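Local atomic coordinates of Lmo0305 protein (Listeria monocytogenes, PDB entry 3PJ0), a protein that probably belongs to the fold type I family of pyridoxal-phosphate-dependent proteins and carries that cofactor covalently bound. Residues Y263-F274 / E285-V294; P14-P22 / V334-P344. All blocks are in the same frame, centred on the assembly; numbering follows the deposited sequence. Where two conformers were deposited one is given.

Contact 1 of 2, residues Y263-F274 / E285-V294; sequences YFEAAKGLAERF and EVPVSNMFHV
Ala271 sets its CB over the centre of one face of the Phe292 ring, 4.2 Å from the centroid and 8° off the normal. Leu270, in the conformer given, meets the same ring in its plane with CG. The Phe292 ring leaves the strand with CG between the backbone N and the carbonyl carbon (chi1 56°), a torsion that brings it against the helix. The Phe274 ring takes Val294 CG2 over the centre of one face, and its CD2 comes within 3.9 Å of Phe292 CE1, the two side chains crossing at about a right angle. At the other end, Phe264 turns its edge to two in-plane carbonyl oxygens, those of Pro287 and Ser289; CE1 is 3.4 Å from Pro287 O, so weakly positive ring hydrogens face oxygen. Lys268 lays CE over one face of that ring, toward the rim, and its NZ makes a salt bridge with Glu265 OE2 on the same helix. Packing is tight where Pro287 CD lies 3.4 Å from Ala271 CB. No hydrogen bond joins the two segments; the turn into the strand is held by its own ST turn, Met291 N to Ser289 OG. The axes of helix 263-274 and strand 291-294 run nearly parallel, 15° apart. Helix 260-275 lies on a four-stranded antiparallel sheet, with helix 345-358 against Leu270 and Phe274, consistent with the small domain of fold type I proteins.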
loop_
_atom_site.group_PDB
_atom_site.type_symbol
_atom_site.label_atom_id
_atom_site.label_comp_id
_atom_site.label_asym_id
_atom_site.label_seq_id
_atom_site.Cartn_x
_atom_site.Cartn_y
_atom_site.Cartn_z
ATOM N N TYR A 263 -5.526 -11.689 -26.899
ATOM C CA TYR A 263 -5.117 -10.274 -26.905
ATOM C C TYR A 263 -3.938 -10.064 -27.838
ATOM O O TYR A 263 -3.861 -9.049 -28.495
ATOM C CB TYR A 263 -4.706 -9.738 -25.504
ATOM C CG TYR A 263 -5.752 -9.756 -24.401
ATOM C CD1 TYR A 263 -7.126 -9.696 -24.678
ATOM C CD2 TYR A 263 -5.350 -9.731 -23.066
ATOM C CE1 TYR A 263 -8.051 -9.683 -23.643
ATOM C CE2 TYR A 263 -6.264 -9.693 -22.035
ATOM C CZ TYR A 263 -7.598 -9.683 -22.324
ATOM O OH TYR A 263 -8.480 -9.622 -21.278
ATOM N N PHE A 264 -3.014 -11.025 -27.874
ATOM C CA PHE A 264 -1.844 -10.980 -28.790
ATOM C C PHE A 264 -2.284 -11.003 -30.254
ATOM O O PHE A 264 -1.818 -10.194 -31.053
ATOM C CB PHE A 264 -0.899 -12.147 -28.435
ATOM C CG PHE A 264 0.218 -12.401 -29.413
ATOM C CD1 PHE A 264 1.056 -11.387 -29.854
ATOM C CD2 PHE A 264 0.480 -13.710 -29.832
ATOM C CE1 PHE A 264 2.105 -11.670 -30.748
ATOM C CE2 PHE A 264 1.542 -14.002 -30.689
ATOM C CZ PHE A 264 2.355 -12.992 -31.146
ATOM N N GLU A 265 -3.173 -11.927 -30.603
ATOM C CA GLU A 265 -3.685 -12.022 -31.979
ATOM C C GLU A 265 -4.449 -10.769 -32.389
ATOM O O GLU A 265 -4.297 -10.268 -33.532
ATOM C CB GLU A 265 -4.566 -13.263 -32.152
ATOM C CG GLU A 265 -3.759 -14.569 -32.097
ATOM C CD GLU A 265 -2.736 -14.728 -33.252
ATOM O OE1 GLU A 265 -3.112 -14.504 -34.430
ATOM O OE2 GLU A 265 -1.570 -15.118 -32.968
ATOM N N ALA A 266 -5.238 -10.242 -31.452
ATOM C CA ALA A 266 -6.017 -9.042 -31.691
ATOM C C ALA A 266 -5.099 -7.873 -31.908
ATOM O O ALA A 266 -5.289 -7.102 -32.861
ATOM C CB ALA A 266 -6.959 -8.771 -30.516
ATOM N N ALA A 267 -4.097 -7.718 -31.033
ATOM C CA ALA A 267 -3.110 -6.639 -31.196
ATOM C C ALA A 267 -2.427 -6.684 -32.571
ATOM O O ALA A 267 -2.190 -5.634 -33.195
ATOM C CB ALA A 267 -2.058 -6.680 -30.065
ATOM N N LYS A 268 -2.066 -7.887 -33.021
ATOM C CA LYS A 268 -1.436 -8.040 -34.342
ATOM C C LYS A 268 -2.379 -7.601 -35.475
ATOM O O LYS A 268 -1.963 -6.874 -36.377
ATOM C CB LYS A 268 -0.946 -9.469 -34.554
ATOM C CG LYS A 268 0.302 -9.785 -33.718
ATOM C CD LYS A 268 0.899 -11.136 -34.094
ATOM C CE LYS A 268 0.057 -12.273 -33.648
ATOM N NZ LYS A 268 0.582 -13.558 -34.173
ATOM N N GLY A 269 -3.638 -8.030 -35.421
ATOM C CA GLY A 269 -4.644 -7.635 -36.415
ATOM C C GLY A 269 -4.796 -6.113 -36.445
ATOM O O GLY A 269 -4.814 -5.506 -37.520
ATOM N N LEU A 270 -4.884 -5.491 -35.267
ATOM C CA LEU A 270 -5.022 -4.037 -35.166
ATOM C C LEU A 270 -3.789 -3.325 -35.727
ATOM O O LEU A 270 -3.927 -2.377 -36.483
ATOM C CB LEU A 270 -5.268 -3.624 -33.709
ATOM C CG LEU A 270 -5.621 -2.169 -33.410
ATOM C CD1 LEU A 270 -6.778 -1.713 -34.292
ATOM C CD2 LEU A 270 -5.964 -1.977 -31.914
ATOM N N ALA A 271 -2.590 -3.773 -35.343
ATOM C CA ALA A 271 -1.351 -3.174 -35.855
ATOM C C ALA A 271 -1.315 -3.236 -37.374
ATOM O O ALA A 271 -0.930 -2.260 -38.036
ATOM C CB ALA A 271 -0.076 -3.871 -35.237
ATOM N N GLU A 272 -1.732 -4.373 -37.953
ATOM C CA GLU A 272 -1.771 -4.478 -39.429
ATOM C C GLU A 272 -2.619 -3.376 -40.037
ATOM O O GLU A 272 -2.264 -2.806 -41.076
ATOM C CB GLU A 272 -2.366 -5.807 -39.916
ATOM C CG GLU A 272 -1.445 -7.000 -39.876
ATOM C CD GLU A 272 -2.052 -8.220 -40.564
ATOM O OE1 GLU A 272 -3.033 -8.066 -41.320
ATOM O OE2 GLU A 272 -1.532 -9.344 -40.356
ATOM N N ARG A 273 -3.752 -3.095 -39.416
ATOM C CA ARG A 273 -4.644 -2.060 -39.927
ATOM C C ARG A 273 -3.997 -0.683 -39.791
ATOM O O ARG A 273 -4.046 0.090 -40.732
ATOM C CB ARG A 273 -5.997 -2.050 -39.184
ATOM C CG ARG A 273 -6.871 -3.308 -39.318
ATOM C CD ARG A 273 -8.085 -3.201 -38.361
ATOM N NE ARG A 273 -9.031 -4.320 -38.436
ATOM C CZ ARG A 273 -10.172 -4.321 -39.125
ATOM N NH1 ARG A 273 -10.554 -3.267 -39.843
ATOM N NH2 ARG A 273 -10.949 -5.401 -39.103
ATOM N N PHE A 274 -3.356 -0.383 -38.662
ATOM C CA PHE A 274 -2.638 0.890 -38.522
ATOM C C PHE A 274 -1.528 1.047 -39.582
ATOM O O PHE A 274 -1.466 2.068 -40.284
ATOM C CB PHE A 274 -2.054 1.057 -37.108
ATOM C CG PHE A 274 -3.042 1.570 -36.103
ATOM C CD1 PHE A 274 -3.550 2.867 -36.221
ATOM C CD2 PHE A 274 -3.452 0.790 -35.033
ATOM C CE1 PHE A 274 -4.472 3.360 -35.290
ATOM C CE2 PHE A 274 -4.354 1.280 -34.094
ATOM C CZ PHE A 274 -4.874 2.561 -34.231
ATOM N N GLU A 285 6.716 -3.128 -35.519
ATOM C CA GLU A 285 5.833 -3.235 -36.688
ATOM C C GLU A 285 4.833 -4.378 -36.522
ATOM O O GLU A 285 3.637 -4.229 -36.844
ATOM C CB GLU A 285 6.668 -3.408 -37.969
ATOM C CG GLU A 285 5.832 -3.652 -39.235
ATOM C CD GLU A 285 6.657 -3.687 -40.528
ATOM O OE1 GLU A 285 7.864 -3.311 -40.518
ATOM O OE2 GLU A 285 6.071 -4.082 -41.564
ATOM N N VAL A 286 5.336 -5.527 -36.062
ATOM C CA VAL A 286 4.486 -6.649 -35.681
ATOM C C VAL A 286 4.590 -6.817 -34.150
ATOM O O VAL A 286 5.675 -7.117 -33.616
ATOM C CB VAL A 286 4.838 -7.952 -36.400
ATOM C CG1 VAL A 286 3.928 -9.089 -35.866
ATOM C CG2 VAL A 286 4.686 -7.779 -37.926
ATOM N N PRO A 287 3.484 -6.573 -33.429
ATOM C CA PRO A 287 3.487 -6.704 -31.980
ATOM C C PRO A 287 3.954 -8.088 -31.548
ATOM O O PRO A 287 3.719 -9.065 -32.243
ATOM C CB PRO A 287 2.009 -6.509 -31.592
ATOM C CG PRO A 287 1.477 -5.629 -32.655
ATOM C CD PRO A 287 2.195 -6.060 -33.925
ATOM N N VAL A 288 4.615 -8.129 -30.392
ATOM C CA VAL A 288 5.073 -9.364 -29.802
ATOM C C VAL A 288 4.316 -9.590 -28.484
ATOM O O VAL A 288 4.722 -10.396 -27.681
ATOM C CB VAL A 288 6.616 -9.313 -29.605
ATOM C CG1 VAL A 288 7.312 -9.190 -30.981
ATOM C CG2 VAL A 288 7.047 -8.158 -28.622
ATOM N N SER A 289 3.180 -8.902 -28.319
ATOM C CA SER A 289 2.377 -8.952 -27.082
ATOM C C SER A 289 1.049 -8.238 -27.394
ATOM O O SER A 289 0.696 -8.043 -28.562
ATOM C CB SER A 289 3.127 -8.247 -25.940
ATOM O OG SER A 289 3.144 -6.830 -26.171
ATOM N N ASN A 290 0.322 -7.839 -26.362
ATOM C CA ASN A 290 -0.956 -7.176 -26.566
ATOM C C ASN A 290 -0.813 -5.667 -26.815
ATOM O O ASN A 290 -1.807 -4.970 -27.006
ATOM C CB ASN A 290 -1.835 -7.399 -25.339
ATOM C CG ASN A 290 -1.316 -6.712 -24.149
ATOM O OD1 ASN A 290 -0.089 -6.729 -23.896
ATOM N ND2 ASN A 290 -2.212 -6.075 -23.383
HETATM N N MSE A 291 0.419 -5.166 -26.812
HETATM C CA MSE A 291 0.655 -3.752 -26.920
HETATM C C MSE A 291 1.558 -3.357 -28.063
HETATM O O MSE A 291 2.266 -4.186 -28.642
HETATM C CB MSE A 291 1.272 -3.225 -25.623
HETATM C CG MSE A 291 2.697 -3.637 -25.365
HETATM SE SE MSE A 291 3.556 -2.583 -23.958
HETATM C CE MSE A 291 3.572 -0.874 -24.870
ATOM N N PHE A 292 1.533 -2.061 -28.359
ATOM C CA PHE A 292 2.377 -1.463 -29.380
ATOM C C PHE A 292 2.151 0.048 -29.320
ATOM O O PHE A 292 1.243 0.516 -28.636
ATOM C CB PHE A 292 2.102 -2.024 -30.796
ATOM C CG PHE A 292 0.682 -1.897 -31.248
ATOM C CD1 PHE A 292 0.235 -0.750 -31.888
ATOM C CD2 PHE A 292 -0.231 -2.944 -31.031
ATOM C CE1 PHE A 292 -1.109 -0.637 -32.302
ATOM C CE2 PHE A 292 -1.544 -2.823 -31.430
ATOM C CZ PHE A 292 -1.991 -1.681 -32.065
ATOM N N HIS A 293 3.024 0.781 -29.999
ATOM C CA HIS A 293 2.923 2.228 -30.136
ATOM C C HIS A 293 2.612 2.543 -31.598
ATOM O O HIS A 293 3.095 1.880 -32.477
ATOM C CB HIS A 293 4.246 2.852 -29.723
ATOM C CG HIS A 293 4.467 2.832 -28.255
ATOM N ND1 HIS A 293 5.564 3.407 -27.651
ATOM C CD2 HIS A 293 3.698 2.335 -27.258
ATOM C CE1 HIS A 293 5.472 3.228 -26.346
ATOM N NE2 HIS A 293 4.327 2.617 -26.085
ATOM N N VAL A 294 1.788 3.561 -31.835
ATOM C CA VAL A 294 1.382 3.994 -33.194
ATOM C C VAL A 294 2.007 5.363 -33.429
ATOM O O VAL A 294 1.839 6.264 -32.620
ATOM C CB VAL A 294 -0.163 4.107 -33.280
ATOM C CG1 VAL A 294 -0.639 4.582 -34.637
ATOM C CG2 VAL A 294 -0.823 2.739 -32.896
#

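Contact 2 of 2, residues P14-P22 / V334-P344; sequences PYKLGGNGP and VSVGDAFAEIP
Tyr15 lies with one ring face over the pyrrolidine of Pro344, whose CD sits above the ring centre, 3.5 Å from the centroid, a close CH-pi contact at the residue in the N-cap position of helix 345-358. Beside it, Ile343 CG1 touches Tyr15 CB, and its CD1 runs on to Leu17 CD2 at 3.9 Å, where Leu348 of that helix packs against both side chains. Further along, the backbones take over. Gly19 N gives a nearly straight bond to Ser335 O (2.9 Å, 171°), and Gly19 O accepts from Ala339 N at 3.1 Å. Asn20 swings its amide inward, CG anti to the carbonyl carbon (chi1 -71°), and OD1 receives Asp338 N at 2.8 Å from above the amide plane. Between the segments, one water donates to Leu17 O and Gly19 O and accepts from Gly337 N and Phe340 N, four bonds that fix it; a second links Lys16 N to Ala339 O. Lys16 O, packed against Ala339 CB at 3.5 Å, is buried without a polar partner. The chemistry implies a grip chiefly of backbone groups and a four-bonded water, two main-chain bonds being joined by one to Asn20 OD1, with apolar packing at the proline end.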
loop_
_atom_site.group_PDB
_atom_site.type_symbol
_atom_site.label_atom_id
_atom_site.label_comp_id
_atom_site.label_asym_id
_atom_site.label_seq_id
_atom_site.Cartn_x
_atom_site.Cartn_y
_atom_site.Cartn_z
ATOM N N PRO A 14 -18.274 5.215 -26.482
ATOM C CA PRO A 14 -18.781 4.045 -25.782
ATOM C C PRO A 14 -17.828 2.850 -25.917
ATOM O O PRO A 14 -17.758 2.004 -25.007
ATOM C CB PRO A 14 -20.141 3.785 -26.454
ATOM C CG PRO A 14 -20.100 4.476 -27.737
ATOM C CD PRO A 14 -19.162 5.633 -27.580
ATOM N N TYR A 15 -17.090 2.798 -27.028
ATOM C CA TYR A 15 -16.138 1.734 -27.271
ATOM C C TYR A 15 -14.680 2.225 -27.208
ATOM O O TYR A 15 -14.395 3.401 -27.441
ATOM C CB TYR A 15 -16.423 1.100 -28.628
ATOM C CG TYR A 15 -17.888 0.702 -28.825
ATOM C CD1 TYR A 15 -18.451 -0.340 -28.112
ATOM C CD2 TYR A 15 -18.680 1.350 -29.757
ATOM C CE1 TYR A 15 -19.791 -0.708 -28.303
ATOM C CE2 TYR A 15 -20.010 0.986 -29.960
ATOM C CZ TYR A 15 -20.553 -0.043 -29.223
ATOM O OH TYR A 15 -21.867 -0.407 -29.427
ATOM N N LYS A 16 -13.766 1.302 -26.917
ATOM C CA LYS A 16 -12.341 1.624 -26.806
ATOM C C LYS A 16 -11.471 0.545 -27.477
ATOM O O LYS A 16 -11.738 -0.648 -27.328
ATOM C CB LYS A 16 -11.932 1.699 -25.342
ATOM C CG LYS A 16 -12.601 2.737 -24.468
ATOM C CD LYS A 16 -12.200 4.156 -24.872
ATOM C CE LYS A 16 -12.715 5.194 -23.878
ATOM N NZ LYS A 16 -14.210 5.262 -23.817
ATOM N N LEU A 17 -10.440 0.957 -28.220
ATOM C CA LEU A 17 -9.505 -0.013 -28.760
ATOM C C LEU A 17 -8.715 -0.614 -27.582
ATOM O O LEU A 17 -8.517 -1.817 -27.502
ATOM C CB LEU A 17 -8.517 0.639 -29.727
ATOM C CG LEU A 17 -8.981 1.237 -31.069
ATOM C CD1 LEU A 17 -7.757 1.839 -31.690
ATOM C CD2 LEU A 17 -9.604 0.207 -32.018
ATOM N N GLY A 18 -8.287 0.232 -26.647
ATOM C CA GLY A 18 -7.473 -0.229 -25.533
ATOM C C GLY A 18 -8.184 -0.469 -24.222
ATOM O O GLY A 18 -9.318 -0.006 -24.012
ATOM N N GLY A 19 -7.504 -1.198 -23.342
ATOM C CA GLY A 19 -7.981 -1.425 -21.982
ATOM C C GLY A 19 -9.059 -2.454 -21.729
ATOM O O GLY A 19 -9.463 -3.206 -22.629
ATOM N N ASN A 20 -9.528 -2.459 -20.474
ATOM C CA ASN A 20 -10.548 -3.394 -19.993
ATOM C C ASN A 20 -11.779 -2.682 -19.487
ATOM O O ASN A 20 -12.426 -3.150 -18.550
ATOM C CB ASN A 20 -9.961 -4.245 -18.845
ATOM C CG ASN A 20 -8.942 -5.225 -19.319
ATOM O OD1 ASN A 20 -9.251 -6.101 -20.122
ATOM N ND2 ASN A 20 -7.710 -5.103 -18.825
ATOM N N GLY A 21 -12.112 -1.547 -20.070
ATOM C CA GLY A 21 -13.265 -0.794 -19.640
ATOM C C GLY A 21 -12.991 0.114 -18.446
ATOM O O GLY A 21 -11.875 0.180 -17.942
ATOM N N PRO A 22 -14.031 0.781 -17.968
ATOM C CA PRO A 22 -13.840 1.743 -16.866
ATOM C C PRO A 22 -13.246 1.216 -15.557
ATOM O O PRO A 22 -13.604 0.129 -15.125
ATOM C CB PRO A 22 -15.269 2.226 -16.606
ATOM C CG PRO A 22 -15.989 2.000 -17.846
ATOM C CD PRO A 22 -15.433 0.763 -18.442
ATOM N N VAL A 334 -1.225 1.628 -27.450
ATOM C CA VAL A 334 -2.407 0.784 -27.368
ATOM C C VAL A 334 -2.065 -0.494 -26.607
ATOM O O VAL A 334 -1.027 -1.119 -26.902
ATOM C CB VAL A 334 -2.885 0.280 -28.756
ATOM C CG1 VAL A 334 -4.219 -0.496 -28.594
ATOM C CG2 VAL A 334 -3.014 1.412 -29.754
ATOM N N SER A 335 -2.857 -0.825 -25.582
ATOM C CA SER A 335 -2.734 -2.108 -24.884
ATOM C C SER A 335 -4.084 -2.799 -25.011
ATOM O O SER A 335 -5.060 -2.347 -24.436
ATOM C CB SER A 335 -2.330 -1.964 -23.409
ATOM O OG SER A 335 -1.079 -1.309 -23.281
ATOM N N VAL A 336 -4.137 -3.892 -25.765
ATOM C CA VAL A 336 -5.392 -4.615 -26.005
ATOM C C VAL A 336 -5.825 -5.394 -24.767
ATOM O O VAL A 336 -5.004 -6.014 -24.071
ATOM C CB VAL A 336 -5.312 -5.539 -27.237
ATOM C CG1 VAL A 336 -6.613 -6.359 -27.419
ATOM C CG2 VAL A 336 -5.082 -4.727 -28.494
ATOM N N GLY A 337 -7.118 -5.345 -24.497
ATOM C CA GLY A 337 -7.734 -6.012 -23.363
ATOM C C GLY A 337 -9.145 -6.406 -23.738
ATOM O O GLY A 337 -9.435 -6.639 -24.927
ATOM N N ASP A 338 -10.045 -6.446 -22.756
ATOM C CA ASP A 338 -11.435 -6.902 -23.026
ATOM C C ASP A 338 -12.272 -5.913 -23.848
ATOM O O ASP A 338 -13.230 -6.310 -24.514
ATOM C CB ASP A 338 -12.216 -7.205 -21.730
ATOM C CG ASP A 338 -11.792 -8.482 -21.021
ATOM O OD1 ASP A 338 -11.013 -9.307 -21.543
ATOM O OD2 ASP A 338 -12.251 -8.646 -19.881
ATOM N N ALA A 339 -11.940 -4.625 -23.798
ATOM C CA ALA A 339 -12.720 -3.622 -24.540
ATOM C C ALA A 339 -12.699 -3.868 -26.056
ATOM O O ALA A 339 -13.718 -3.721 -26.732
ATOM C CB ALA A 339 -12.207 -2.196 -24.229
ATOM N N PHE A 340 -11.560 -4.290 -26.583
ATOM C CA PHE A 340 -11.447 -4.487 -28.043
ATOM C C PHE A 340 -12.527 -5.417 -28.625
ATOM O O PHE A 340 -13.131 -5.100 -29.649
ATOM C CB PHE A 340 -10.044 -4.957 -28.454
ATOM C CG PHE A 340 -9.895 -5.136 -29.941
ATOM C CD1 PHE A 340 -9.734 -4.036 -30.770
ATOM C CD2 PHE A 340 -9.963 -6.397 -30.517
ATOM C CE1 PHE A 340 -9.645 -4.190 -32.161
ATOM C CE2 PHE A 340 -9.874 -6.562 -31.925
ATOM C CZ PHE A 340 -9.705 -5.463 -32.734
ATOM N N ALA A 341 -12.806 -6.514 -27.926
ATOM C CA ALA A 341 -13.762 -7.501 -28.414
ATOM C C ALA A 341 -15.207 -7.009 -28.383
ATOM O O ALA A 341 -16.065 -7.634 -29.009
ATOM C CB ALA A 341 -13.626 -8.819 -27.650
ATOM N N GLU A 342 -15.482 -5.916 -27.673
ATOM C CA GLU A 342 -16.821 -5.356 -27.619
ATOM C C GLU A 342 -17.113 -4.384 -28.762
ATOM O O GLU A 342 -18.258 -3.931 -28.917
ATOM C CB GLU A 342 -17.071 -4.634 -26.273
ATOM C CG GLU A 342 -16.939 -5.492 -25.038
ATOM C CD GLU A 342 -17.854 -6.719 -25.035
ATOM O OE1 GLU A 342 -19.064 -6.593 -25.315
ATOM O OE2 GLU A 342 -17.348 -7.819 -24.731
ATOM N N ILE A 343 -16.105 -4.026 -29.556
ATOM C CA ILE A 343 -16.336 -3.060 -30.628
ATOM C C ILE A 343 -17.089 -3.745 -31.765
ATOM O O ILE A 343 -16.614 -4.749 -32.290
ATOM C CB ILE A 343 -15.055 -2.464 -31.196
ATOM C CG1 ILE A 343 -14.225 -1.798 -30.109
ATOM C CG2 ILE A 343 -15.415 -1.383 -32.253
ATOM C CD1 ILE A 343 -12.769 -1.453 -30.560
ATOM N N PRO A 344 -18.267 -3.216 -32.149
ATOM C CA PRO A 344 -18.962 -3.853 -33.272
ATOM C C PRO A 344 -18.128 -3.738 -34.542
ATOM O O PRO A 344 -17.490 -2.708 -34.749
ATOM C CB PRO A 344 -20.266 -3.049 -33.397
ATOM C CG PRO A 344 -20.410 -2.300 -32.135
ATOM C CD PRO A 344 -19.030 -2.091 -31.583
HETATM O O HOH W 1 -15.197 -1.228 -26.418
HETATM O O HOH W 2 -9.039 -3.414 -25.452
#

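Overall arrangement
The centres of the two contacts lie about 13 Å apart, and both rest on the same antiparallel sheet, in which strands 291-296 and 329-335 are neighbours. Polar links join them, among them Tyr263 OH of contact 1 to Asp338 OD1 of contact 2 at 2.6 Å and Asn290 O to Val336 N at 2.9 Å, both probable hydrogen bonds; Asn290 ND2 also bonds Val336 O. Asp338 also makes salt bridges to Arg256 and Lys259, which probably keep its carboxylate charged. Contact 1 joins segments close in sequence, whereas contact 2 brings segment 14-22 onto residues more than 300 positions later. Lys208, which carries the cofactor, follows strand 201-205 of the separate seven-stranded sheet.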